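Local atomic coordinates of phosphoacetylglucosamine mutase (Aspergillus lentulus, PDB entry 5O9X), a protein that interconverts N-acetylglucosamine 6-phosphate and N-acetylglucosamine 1-phosphate, probably by way of a bisphosphorylated sugar intermediate, as expected of an alpha-D-phosphohexomutase. Residues A314-D319 with Q415-L420; V515-A520 with D527-V532; T51-K56 with E86-E91. The protein carries 1 engineered substitution. All coordinates share one frame; numbering follows the deposited sequence.

Interaction 1. Residues A314-D319 with Q415-L420; sequences ASFIGD and QALTDL
Leu417 bridges two neighbours on the facing helix, Phe316 and Ile317, and the contact is wholly apolar. Along 415-420, the backbone O of Gln415 serves its own helix, taking the hydroxyl OG1 of Thr418 at 2.6 Å and also the N-H of Asp419, while its side-chain NE2 bonds to Ile397 O of helix 391-399. Leu417 follows, with CG anti to the backbone N (chi1 -175°), which sends the forked end across the gap. One prong, CD1, comes up to the edge of the Phe316 ring near the ring plane, 4.0 Å from Phe316 CD2, and the two side chains run past each other in opposite directions. Ile317 CG1 sits beside both methyls of Leu417, and Ile317 CD1 is 3.9 Å from Leu417 CD2. The backbones come no nearer than 9.0 Å, between Ile317 CA and Leu417 CA, so the side chains make the contact. Further on, Asp419 forms a salt bridge with Arg201. In this alpha/beta domain III of the mutase, helices 306-324 and 405-420 thus meet beside strand 385-389 of a mixed sheet, which supplies Ile387 and Phe389, while helix 428-442 adds Ile438 beside Phe316 and Leu434 beside Leu417.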
ATOM      1  N   ALA A 314      16.976  -4.312  -0.867  1.00 18.60           N
ATOM      2  CA  ALA A 314      17.661  -5.468  -0.297  1.00 18.20           C
ATOM      3  C   ALA A 314      19.160  -5.482  -0.634  1.00 17.17           C
ATOM      4  O   ALA A 314      19.986  -5.817   0.258  1.00 17.59           O
ATOM      5  CB  ALA A 314      16.975  -6.771  -0.707  1.00 17.06           C
ATOM      6  N   SER A 315      19.541  -5.111  -1.857  1.00 16.43           N
ATOM      7  CA  SER A 315      20.964  -5.067  -2.237  1.00 18.32           C
ATOM      8  C   SER A 315      21.676  -3.965  -1.407  1.00 18.83           C
ATOM      9  O   SER A 315      22.743  -4.205  -0.853  1.00 19.93           O
ATOM     10  CB  SER A 315      21.038  -4.723  -3.725  1.00 19.40           C
ATOM     11  OG  SER A 315      22.285  -4.208  -4.088  1.00 22.15           O
ATOM     12  N   PHE A 316      21.135  -2.745  -1.399  1.00 19.29           N
ATOM     13  CA  PHE A 316      21.752  -1.641  -0.672  1.00 18.64           C
ATOM     14  C   PHE A 316      21.916  -1.977   0.822  1.00 20.73           C
ATOM     15  O   PHE A 316      22.987  -1.843   1.389  1.00 20.63           O
ATOM     16  CB  PHE A 316      20.908  -0.380  -0.809  1.00 19.32           C
ATOM     17  CG  PHE A 316      21.587   0.848  -0.270  1.00 19.32           C
ATOM     18  CD1 PHE A 316      22.884   1.186  -0.711  1.00 20.79           C
ATOM     19  CD2 PHE A 316      20.955   1.639   0.673  1.00 21.06           C
ATOM     20  CE1 PHE A 316      23.514   2.333  -0.195  1.00 20.49           C
ATOM     21  CE2 PHE A 316      21.549   2.809   1.149  1.00 21.18           C
ATOM     22  CZ  PHE A 316      22.828   3.150   0.691  1.00 19.30           C
ATOM     23  N   ILE A 317      20.859  -2.411   1.475  1.00 19.29           N
ATOM     24  CA  ILE A 317      20.929  -2.735   2.882  1.00 19.04           C
ATOM     25  C   ILE A 317      21.971  -3.836   3.217  1.00 21.42           C
ATOM     26  O   ILE A 317      22.688  -3.769   4.257  1.00 18.55           O
ATOM     27  CB  ILE A 317      19.528  -3.028   3.519  1.00 19.52           C
ATOM     28  CG1 ILE A 317      18.661  -1.756   3.428  1.00 21.53           C
ATOM     29  CG2 ILE A 317      19.667  -3.584   4.979  1.00 20.59           C
ATOM     30  CD1 ILE A 317      17.148  -2.005   3.669  1.00 21.32           C
ATOM     31  N   GLY A 318      22.024  -4.867   2.377  1.00 19.93           N
ATOM     32  CA  GLY A 318      23.024  -5.895   2.501  1.00 20.36           C
ATOM     33  C   GLY A 318      24.426  -5.377   2.372  1.00 20.71           C
ATOM     34  O   GLY A 318      25.281  -5.793   3.169  1.00 21.14           O
ATOM     35  N   ASP A 319      24.692  -4.507   1.389  1.00 16.38           N
ATOM     36  CA  ASP A 319      26.017  -3.908   1.269  1.00 19.72           C
ATOM     37  C   ASP A 319      26.324  -3.003   2.487  1.00 18.76           C
ATOM     38  O   ASP A 319      27.477  -3.010   2.963  1.00 18.89           O
ATOM     39  CB  ASP A 319      26.151  -3.064  -0.015  1.00 21.20           C
ATOM     40  CG  ASP A 319      26.097  -3.912  -1.289  1.00 25.44           C
ATOM     41  OD1 ASP A 319      26.224  -5.187  -1.261  1.00 23.70           O
ATOM     42  OD2 ASP A 319      26.013  -3.252  -2.343  1.00 25.09           O
ATOM     43  N   GLN A 415      21.228   3.747  10.054  1.00 22.30           N
ATOM     44  CA  GLN A 415      20.388   4.345  11.106  1.00 22.53           C
ATOM     45  C   GLN A 415      19.448   5.364  10.500  1.00 22.50           C
ATOM     46  O   GLN A 415      18.249   5.380  10.816  1.00 24.08           O
ATOM     47  CB  GLN A 415      21.273   5.065  12.190  1.00 24.86           C
ATOM     48  CG  GLN A 415      22.243   4.146  12.946  1.00 24.97           C
ATOM     49  CD  GLN A 415      23.324   4.927  13.757  1.00 30.11           C
ATOM     50  OE1 GLN A 415      23.510   6.146  13.563  1.00 28.50           O
ATOM     51  NE2 GLN A 415      24.002   4.225  14.688  1.00 30.91           N
ATOM     52  N   ALA A 416      19.977   6.197   9.592  1.00 21.34           N
ATOM     53  CA  ALA A 416      19.148   7.193   8.941  1.00 22.33           C
ATOM     54  C   ALA A 416      17.976   6.495   8.105  1.00 22.51           C
ATOM     55  O   ALA A 416      16.813   6.974   8.081  1.00 21.33           O
ATOM     56  CB  ALA A 416      20.014   8.074   8.035  1.00 21.37           C
ATOM     57  N   LEU A 417      18.325   5.403   7.429  1.00 20.97           N
ATOM     58  CA  LEU A 417      17.365   4.642   6.608  1.00 23.49           C
ATOM     59  C   LEU A 417      16.192   4.159   7.493  1.00 22.81           C
ATOM     60  O   LEU A 417      15.036   4.204   7.091  1.00 24.67           O
ATOM     61  CB  LEU A 417      18.170   3.511   5.934  1.00 27.57           C
ATOM     62  CG  LEU A 417      17.582   2.561   4.910  1.00 38.88           C
ATOM     63  CD1 LEU A 417      18.653   2.261   3.850  1.00 36.46           C
ATOM     64  CD2 LEU A 417      17.293   1.326   5.739  1.00 43.48           C
ATOM     65  N   THR A 418      16.475   3.734   8.724  1.00 23.89           N
ATOM     66  CA  THR A 418      15.441   3.272   9.587  1.00 24.54           C
ATOM     67  C   THR A 418      14.559   4.446   9.999  1.00 29.81           C
ATOM     68  O   THR A 418      13.405   4.223  10.340  1.00 25.19           O
ATOM     69  CB  THR A 418      15.950   2.553  10.898  1.00 28.50           C
ATOM     70  OG1 THR A 418      16.660   3.488  11.724  1.00 27.02           O
ATOM     71  CG2 THR A 418      16.853   1.301  10.604  1.00 24.27           C
ATOM     72  N   ASP A 419      15.067   5.685  10.000  1.00 26.05           N
ATOM     73  CA  ASP A 419      14.121   6.815  10.259  1.00 27.55           C
ATOM     74  C   ASP A 419      13.394   7.322   9.017  1.00 26.74           C
ATOM     75  O   ASP A 419      12.363   8.008   9.104  1.00 26.46           O
ATOM     76  CB  ASP A 419      14.844   8.008  10.889  1.00 27.71           C
ATOM     77  CG  ASP A 419      15.213   7.731  12.312  1.00 35.55           C
ATOM     78  OD1 ASP A 419      14.396   7.124  13.064  1.00 35.79           O
ATOM     79  OD2 ASP A 419      16.348   8.048  12.626  1.00 33.46           O
ATOM     80  N   LEU A 420      13.974   7.042   7.859  1.00 22.63           N
ATOM     81  CA  LEU A 420      13.378   7.478   6.595  1.00 23.90           C
ATOM     82  C   LEU A 420      12.200   6.511   6.247  1.00 26.83           C
ATOM     83  O   LEU A 420      11.147   6.971   5.786  1.00 27.22           O
ATOM     84  CB  LEU A 420      14.409   7.510   5.474  1.00 21.91           C
ATOM     85  CG  LEU A 420      13.928   7.904   4.046  1.00 23.06           C
ATOM     86  CD1 LEU A 420      13.600   9.412   3.971  1.00 27.54           C
ATOM     87  CD2 LEU A 420      14.927   7.622   2.922  1.00 22.40           C
TER

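Interaction 2. Residues V515-A520 with D527-V532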
ATOM      1  N   VAL A 515      -6.076 -11.929 -14.147  1.00 15.38           N
ATOM      2  CA  VAL A 515      -5.218 -12.962 -14.728  1.00 13.80           C
ATOM      3  C   VAL A 515      -3.839 -12.347 -14.875  1.00 14.40           C
ATOM      4  O   VAL A 515      -3.697 -11.269 -15.479  1.00 14.99           O
ATOM      5  CB  VAL A 515      -5.759 -13.408 -16.109  1.00 15.25           C
ATOM      6  CG1 VAL A 515      -4.743 -14.304 -16.859  1.00 15.70           C
ATOM      7  CG2 VAL A 515      -7.124 -14.150 -15.891  1.00 15.22           C
ATOM      8  N   TYR A 516      -2.852 -13.123 -14.458  1.00 12.90           N
ATOM      9  CA  TYR A 516      -1.466 -12.732 -14.688  1.00 13.06           C
ATOM     10  C   TYR A 516      -0.819 -13.851 -15.498  1.00 13.27           C
ATOM     11  O   TYR A 516      -1.074 -15.045 -15.251  1.00 13.81           O
ATOM     12  CB  TYR A 516      -0.802 -12.629 -13.287  1.00 12.28           C
ATOM     13  CG  TYR A 516       0.723 -12.428 -13.416  1.00 13.11           C
ATOM     14  CD1 TYR A 516       1.224 -11.152 -13.686  1.00 14.00           C
ATOM     15  CD2 TYR A 516       1.629 -13.543 -13.395  1.00 13.09           C
ATOM     16  CE1 TYR A 516       2.648 -10.929 -13.842  1.00 13.02           C
ATOM     17  CE2 TYR A 516       3.050 -13.327 -13.564  1.00 13.01           C
ATOM     18  CZ  TYR A 516       3.523 -12.020 -13.798  1.00 14.04           C
ATOM     19  OH  TYR A 516       4.909 -11.769 -14.009  1.00 13.19           O
ATOM     20  N   ALA A 517       0.056 -13.489 -16.459  1.00 13.53           N
ATOM     21  CA  ALA A 517       0.840 -14.495 -17.136  1.00 15.41           C
ATOM     22  C   ALA A 517       2.232 -13.904 -17.369  1.00 15.37           C
ATOM     23  O   ALA A 517       2.337 -12.737 -17.663  1.00 14.78           O
ATOM     24  CB  ALA A 517       0.190 -14.952 -18.451  1.00 14.88           C
ATOM     25  N   GLU A 518       3.239 -14.739 -17.277  1.00 14.43           N
ATOM     26  CA  GLU A 518       4.575 -14.420 -17.735  1.00 14.01           C
ATOM     27  C   GLU A 518       5.087 -15.612 -18.610  1.00 15.31           C
ATOM     28  O   GLU A 518       4.641 -16.760 -18.451  1.00 16.55           O
ATOM     29  CB  GLU A 518       5.508 -14.102 -16.569  1.00 14.64           C
ATOM     30  CG  GLU A 518       5.693 -15.290 -15.607  1.00 14.80           C
ATOM     31  CD  GLU A 518       6.552 -14.962 -14.386  1.00 15.01           C
ATOM     32  OE1 GLU A 518       6.578 -13.744 -13.992  1.00 17.25           O
ATOM     33  OE2 GLU A 518       7.124 -15.930 -13.781  1.00 15.47           O
ATOM     34  N   ALA A 519       5.987 -15.307 -19.543  1.00 15.72           N
ATOM     35  CA  ALA A 519       6.716 -16.381 -20.236  1.00 16.95           C
ATOM     36  C   ALA A 519       8.038 -15.793 -20.754  1.00 16.91           C
ATOM     37  O   ALA A 519       8.280 -14.595 -20.557  1.00 20.32           O
ATOM     38  CB  ALA A 519       5.845 -16.927 -21.389  1.00 15.87           C
ATOM     39  N   ALA A 520       8.818 -16.566 -21.517  1.00 19.34           N
ATOM     40  CA  ALA A 520      10.144 -16.081 -21.941  1.00 17.76           C
ATOM     41  C   ALA A 520      10.099 -15.064 -23.039  1.00 21.28           C
ATOM     42  O   ALA A 520      11.052 -14.312 -23.229  1.00 19.51           O
ATOM     43  CB  ALA A 520      10.998 -17.286 -22.369  1.00 17.95           C
ATOM     44  N   ASP A 527      -0.098 -14.766 -25.347  1.00 17.68           N
ATOM     45  CA  ASP A 527      -0.961 -15.909 -25.715  1.00 18.29           C
ATOM     46  C   ASP A 527      -1.465 -16.641 -24.477  1.00 17.04           C
ATOM     47  O   ASP A 527      -2.650 -16.961 -24.348  1.00 16.77           O
ATOM     48  CB  ASP A 527      -0.145 -16.871 -26.573  1.00 15.33           C
ATOM     49  CG  ASP A 527      -1.012 -17.912 -27.293  1.00 19.91           C
ATOM     50  OD1 ASP A 527      -2.129 -17.514 -27.679  1.00 18.41           O
ATOM     51  OD2 ASP A 527      -0.541 -19.087 -27.454  1.00 20.15           O
ATOM     52  N   LEU A 528      -0.561 -16.853 -23.523  1.00 13.47           N
ATOM     53  CA  LEU A 528      -0.929 -17.554 -22.291  1.00 13.90           C
ATOM     54  C   LEU A 528      -1.977 -16.725 -21.546  1.00 14.58           C
ATOM     55  O   LEU A 528      -3.018 -17.260 -21.112  1.00 15.56           O
ATOM     56  CB  LEU A 528       0.339 -17.773 -21.430  1.00 14.50           C
ATOM     57  CG  LEU A 528       0.076 -18.426 -20.059  1.00 13.02           C
ATOM     58  CD1 LEU A 528      -0.732 -19.742 -20.050  1.00 13.51           C
ATOM     59  CD2 LEU A 528       1.505 -18.663 -19.420  1.00 14.12           C
ATOM     60  N   ALA A 529      -1.756 -15.418 -21.441  1.00 15.65           N
ATOM     61  CA  ALA A 529      -2.695 -14.563 -20.680  1.00 15.04           C
ATOM     62  C   ALA A 529      -4.074 -14.590 -21.352  1.00 15.34           C
ATOM     63  O   ALA A 529      -5.075 -14.684 -20.660  1.00 14.23           O
ATOM     64  CB  ALA A 529      -2.201 -13.117 -20.680  1.00 16.06           C
ATOM     65  N   THR A 530      -4.107 -14.526 -22.694  1.00 14.03           N
ATOM     66  CA  THR A 530      -5.391 -14.446 -23.392  1.00 14.91           C
ATOM     67  C   THR A 530      -6.111 -15.791 -23.252  1.00 15.36           C
ATOM     68  O   THR A 530      -7.343 -15.839 -23.051  1.00 16.35           O
ATOM     69  CB  THR A 530      -5.193 -14.132 -24.876  1.00 16.09           C
ATOM     70  OG1 THR A 530      -4.606 -12.847 -24.994  1.00 16.96           O
ATOM     71  CG2 THR A 530      -6.581 -14.080 -25.683  1.00 19.27           C
ATOM     72  N   ARG A 531      -5.397 -16.907 -23.421  1.00 15.46           N
ATOM     73  CA  ARG A 531      -6.054 -18.233 -23.310  1.00 14.96           C
ATOM     74  C   ARG A 531      -6.591 -18.522 -21.902  1.00 14.47           C
ATOM     75  O   ARG A 531      -7.740 -19.090 -21.702  1.00 13.04           O
ATOM     76  CB  ARG A 531      -5.076 -19.388 -23.749  1.00 13.43           C
ATOM     77  CG  ARG A 531      -4.788 -19.314 -25.236  1.00 13.45           C
ATOM     78  CD  ARG A 531      -3.733 -20.359 -25.589  1.00 14.17           C
ATOM     79  NE  ARG A 531      -3.343 -20.384 -27.023  1.00 15.93           N
ATOM     80  CZ  ARG A 531      -3.865 -21.238 -27.932  1.00 18.02           C
ATOM     81  NH1 ARG A 531      -4.865 -22.085 -27.617  1.00 14.77           N
ATOM     82  NH2 ARG A 531      -3.406 -21.224 -29.165  1.00 16.24           N
ATOM     83  N   VAL A 532      -5.796 -18.122 -20.905  1.00 14.54           N
ATOM     84  CA  VAL A 532      -6.249 -18.237 -19.450  1.00 13.08           C
ATOM     85  C   VAL A 532      -7.447 -17.312 -19.237  1.00 14.38           C
ATOM     86  O   VAL A 532      -8.463 -17.737 -18.621  1.00 13.70           O
ATOM     87  CB  VAL A 532      -5.084 -17.936 -18.438  1.00 14.17           C
ATOM     88  CG1 VAL A 532      -5.631 -17.897 -16.986  1.00 12.36           C
ATOM     89  CG2 VAL A 532      -4.030 -19.082 -18.564  1.00 14.16           C
TER
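Strand 515-518 and helix 527-532 run nearly antiparallel, their N-to-C directions 152° apart and their axes 7.3 Å from each other at closest approach. Such a short separation is consistent with the small residues at the closest point, Ala517 and Ala529, whose CA atoms are 5.0 Å apart. The methyl of Ala517 lies directly against the helix backbone, with CB 3.6 Å from Ala529 N, and it also touches Ala529 CB and the branch carbon of Leu528. Larger side chains flank this close point. Toward the start of the strand, Val515 CG1 reaches Val532 CG1 at 3.7 Å; in both valines this methyl stands anti to the backbone N, a rotamer that turns each toward the other, and the two side chains meet at a slant. At the other end, Leu528 CD2 lies 3.8 Å from Glu518 O, a carbon touching the strand backbone. Tyr516 and Glu518 point to the other face of the sheet, where Tyr516 OH donates to Glu518 OE1 at 2.6 Å. OE1 also accepts from Gly342 N and OE2 pairs with Arg501, so the carboxylate ties the strand to the start of helix 342-350. A helix that follows its strand and folds back over one face of the antiparallel sheet whose central strand, 513-518, lies between 458-463 and 501-506 is characteristic of the C-terminal domain of phosphohexomutases, a TBP-like alpha/beta fold.

Interaction 3. Residues T51-K56 with E86-E91; sequences TLRSKK and EMLEAE
Arg53 reaches from its helix to the loop at Leu88 and Glu89, and the contact changes character along this one side chain. The packed part sets carbon against the arginine: Leu88 CD1 lies 4.0 Å from Arg53 NE, obliquely to the guanidinium, and Glu89 CB sits 3.5 Å from Arg53 NH2. The arginine leaves with CG anti to its backbone N and then bends at chi2 (64°), a shape that carries the guanidinium over to the loop. The carboxylate and water form the looser part. Glu89 is exposed, and its carboxylate, turned 61° from the guanidinium plane, makes a long salt bridge, Arg53 NH2 to Glu89 OE1 at 3.7 Å. A water completes the link, lying in plane at the guanidinium edge, accepting from Arg53 NH1 at 3.0 Å and donating to Glu89 OE1 at 2.9 Å. The stronger anchor is Asp82: OD1 forms a salt bridge with Arg53 NE and OD2 takes Glu89 N, so one carboxylate holds both segments. Trp92 makes a cation-pi contact with Arg53. In the alpha/beta/alpha domain I, helix 40-56 is thereby joined to the loop between strand 75-81 and helix 91-101, with Ile62 of strand 61-66 beside Arg53 and Leu80 of strand 75-81 beside Leu88.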
ATOM      1  N   THR A  51     -15.113   3.177  16.984  1.00 24.85           N
ATOM      2  CA  THR A  51     -15.382   3.523  18.422  1.00 26.42           C
ATOM      3  C   THR A  51     -15.080   2.267  19.313  1.00 27.84           C
ATOM      4  O   THR A  51     -14.325   2.344  20.285  1.00 25.70           O
ATOM      5  CB  THR A  51     -16.845   3.958  18.660  1.00 28.22           C
ATOM      6  OG1 THR A  51     -17.143   5.162  17.951  1.00 27.22           O
ATOM      7  CG2 THR A  51     -17.103   4.246  20.178  1.00 25.74           C
ATOM      8  N   LEU A  52     -15.623   1.115  18.911  1.00 25.43           N
ATOM      9  CA  LEU A  52     -15.393  -0.125  19.641  1.00 28.80           C
ATOM     10  C   LEU A  52     -13.934  -0.505  19.683  1.00 29.46           C
ATOM     11  O   LEU A  52     -13.453  -1.017  20.725  1.00 28.89           O
ATOM     12  CB  LEU A  52     -16.220  -1.285  19.057  1.00 27.60           C
ATOM     13  CG  LEU A  52     -17.753  -1.129  19.222  1.00 30.52           C
ATOM     14  CD1 LEU A  52     -18.441  -2.380  18.708  1.00 30.90           C
ATOM     15  CD2 LEU A  52     -18.201  -0.867  20.675  1.00 33.63           C
ATOM     16  N   ARG A  53     -13.211  -0.266  18.580  1.00 23.95           N
ATOM     17  CA  ARG A  53     -11.814  -0.661  18.519  1.00 23.40           C
ATOM     18  C   ARG A  53     -11.027   0.164  19.472  1.00 23.96           C
ATOM     19  O   ARG A  53     -10.177  -0.361  20.213  1.00 25.42           O
ATOM     20  CB  ARG A  53     -11.193  -0.549  17.067  1.00 21.70           C
ATOM     21  CG  ARG A  53      -9.735  -0.999  16.964  1.00 25.70           C
ATOM     22  CD  ARG A  53      -9.610  -2.474  17.286  1.00 25.09           C
ATOM     23  NE  ARG A  53      -8.285  -2.990  17.020  1.00 24.81           N
ATOM     24  CZ  ARG A  53      -7.771  -4.066  17.570  1.00 27.19           C
ATOM     25  NH1 ARG A  53      -8.450  -4.727  18.538  1.00 28.54           N
ATOM     26  NH2 ARG A  53      -6.579  -4.459  17.171  1.00 29.03           N
ATOM     27  N   SER A  54     -11.290   1.465  19.450  1.00 23.39           N
ATOM     28  CA  SER A  54     -10.524   2.376  20.283  1.00 25.24           C
ATOM     29  C   SER A  54     -10.766   2.030  21.759  1.00 29.73           C
ATOM     30  O   SER A  54      -9.794   1.935  22.533  1.00 28.69           O
ATOM     31  CB  SER A  54     -10.986   3.805  20.036  1.00 22.46           C
ATOM     32  OG  SER A  54     -10.232   4.675  20.837  1.00 27.52           O
ATOM     33  N   LYS A  55     -12.059   1.900  22.126  1.00 29.28           N
ATOM     34  CA  LYS A  55     -12.454   1.482  23.514  1.00 33.70           C
ATOM     35  C   LYS A  55     -11.756   0.178  23.971  1.00 33.78           C
ATOM     36  O   LYS A  55     -11.137   0.162  25.068  1.00 34.20           O
ATOM     37  CB  LYS A  55     -13.994   1.409  23.635  1.00 28.41           C
ATOM     38  CG  LYS A  55     -14.693   2.754  23.713  1.00 31.00           C
ATOM     39  CD  LYS A  55     -16.214   2.530  23.802  1.00 32.43           C
ATOM     40  CE  LYS A  55     -17.031   3.792  23.743  1.00 35.62           C
ATOM     41  NZ  LYS A  55     -16.999   4.577  25.023  1.00 38.11           N
ATOM     42  N   LYS A  56     -11.746  -0.850  23.101  1.00 30.90           N
ATOM     43  CA  LYS A  56     -11.079  -2.130  23.396  1.00 32.19           C
ATOM     44  C   LYS A  56      -9.598  -1.927  23.637  1.00 34.68           C
ATOM     45  O   LYS A  56      -9.025  -2.629  24.494  1.00 30.32           O
ATOM     46  CB  LYS A  56     -11.262  -3.184  22.285  1.00 31.71           C
ATOM     47  CG  LYS A  56     -10.682  -4.568  22.580  1.00 32.79           C
ATOM     48  CD  LYS A  56     -11.312  -5.227  23.842  1.00 33.00           C
ATOM     49  CE  LYS A  56     -10.874  -6.691  23.977  1.00 33.10           C
ATOM     50  NZ  LYS A  56     -11.489  -7.271  25.206  1.00 36.27           N
ATOM     51  N   GLU A  86      -0.537  -0.027  11.737  1.00 28.07           N
ATOM     52  CA  GLU A  86      -0.818  -1.198  10.947  1.00 30.81           C
ATOM     53  C   GLU A  86      -2.309  -1.252  10.527  1.00 30.20           C
ATOM     54  O   GLU A  86      -3.157  -0.582  11.101  1.00 26.62           O
ATOM     55  CB  GLU A  86      -0.322  -2.492  11.633  1.00 38.28           C
ATOM     56  CG  GLU A  86      -1.169  -3.021  12.801  1.00 41.96           C
ATOM     57  CD  GLU A  86      -0.840  -2.388  14.179  1.00 48.76           C
ATOM     58  OE1 GLU A  86      -0.125  -1.374  14.225  1.00 42.24           O
ATOM     59  OE2 GLU A  86      -1.315  -2.913  15.236  1.00 49.33           O
ATOM     60  N   MET A  87      -2.603  -2.084   9.528  1.00 28.82           N
ATOM     61  CA  MET A  87      -3.960  -2.384   9.150  1.00 32.20           C
ATOM     62  C   MET A  87      -4.708  -3.017  10.293  1.00 33.04           C
ATOM     63  O   MET A  87      -4.167  -3.862  11.033  1.00 31.57           O
ATOM     64  CB  MET A  87      -4.009  -3.355   7.979  1.00 32.76           C
ATOM     65  CG  MET A  87      -3.346  -2.830   6.698  1.00 45.67           C
ATOM     66  SD  MET A  87      -4.208  -1.373   6.128  1.00 58.53           S
ATOM     67  CE  MET A  87      -5.532  -2.288   5.291  1.00 59.49           C
ATOM     68  N   LEU A  88      -5.975  -2.639  10.386  1.00 30.75           N
ATOM     69  CA  LEU A  88      -6.910  -3.184  11.370  1.00 32.20           C
ATOM     70  C   LEU A  88      -6.682  -4.672  11.498  1.00 31.30           C
ATOM     71  O   LEU A  88      -6.729  -5.413  10.492  1.00 30.97           O
ATOM     72  CB  LEU A  88      -8.389  -2.919  10.941  1.00 32.55           C
ATOM     73  CG  LEU A  88      -9.455  -3.684  11.749  1.00 33.44           C
ATOM     74  CD1 LEU A  88      -9.458  -3.099  13.172  1.00 30.00           C
ATOM     75  CD2 LEU A  88     -10.840  -3.636  11.093  1.00 28.11           C
ATOM     76  N   GLU A  89      -6.431  -5.116  12.735  1.00 33.54           N
ATOM     77  CA  GLU A  89      -6.236  -6.556  13.044  1.00 36.30           C
ATOM     78  C   GLU A  89      -7.230  -7.473  12.273  1.00 32.69           C
ATOM     79  O   GLU A  89      -8.464  -7.243  12.305  1.00 34.72           O
ATOM     80  CB  GLU A  89      -6.486  -6.725  14.546  1.00 40.75           C
ATOM     81  CG  GLU A  89      -6.203  -8.112  15.108  1.00 55.94           C
ATOM     82  CD  GLU A  89      -6.172  -8.063  16.617  1.00 62.41           C
ATOM     83  OE1 GLU A  89      -7.250  -8.133  17.248  1.00 68.98           O
ATOM     84  OE2 GLU A  89      -5.064  -7.900  17.170  1.00 72.92           O
ATOM     85  N   ALA A  90      -6.739  -8.527  11.633  1.00 31.69           N
ATOM     86  CA  ALA A  90      -7.619  -9.394  10.780  1.00 31.72           C
ATOM     87  C   ALA A  90      -8.963  -9.897  11.383  1.00 40.41           C
ATOM     88  O   ALA A  90      -9.988  -9.921  10.698  1.00 34.39           O
ATOM     89  CB  ALA A  90      -6.815 -10.562  10.264  1.00 38.70           C
ATOM     90  N   GLU A  91      -8.975 -10.273  12.675  1.00 40.45           N
ATOM     91  CA  GLU A  91     -10.176 -10.826  13.346  1.00 38.94           C
ATOM     92  C   GLU A  91     -11.337  -9.787  13.370  1.00 36.75           C
ATOM     93  O   GLU A  91     -12.536 -10.100  13.418  1.00 36.76           O
ATOM     94  CB  GLU A  91      -9.728 -11.282  14.754  1.00 47.42           C
ATOM     95  CG  GLU A  91     -10.816 -11.740  15.734  1.00 68.43           C
ATOM     96  CD  GLU A  91     -10.926 -13.274  15.916  1.00 83.66           C
ATOM     97  OE1 GLU A  91      -9.956 -14.009  15.586  1.00 93.05           O
ATOM     98  OE2 GLU A  91     -11.989 -13.756  16.409  1.00 70.52           O
TER
HETATM   99  O   HOH W   1      -7.321  -7.132  19.936  1.00 55.69           O

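The three contacts lie in different domains of the mutase and share no helix or strand; their centres are 31 to 39 Å apart. Interactions 1 and 2 involve buried residues alone and rely on apolar packing, yet they differ in scale: interaction 1 is bridged by long side chains and buries 112 Å², whereas interaction 2 buries 247 Å², its close helix-to-sheet approach being consistent with alanines at the nearest point. Interaction 3 is mostly buried but opens to the surface at Glu89, where charge and water join the packing. Interactions 2 and 3 lie on opposite sides of the chain's centre; the side chain of Val515 is about 11 Å and that of Leu88 about 12 Å from the bound glucose 1,6-bisphosphate.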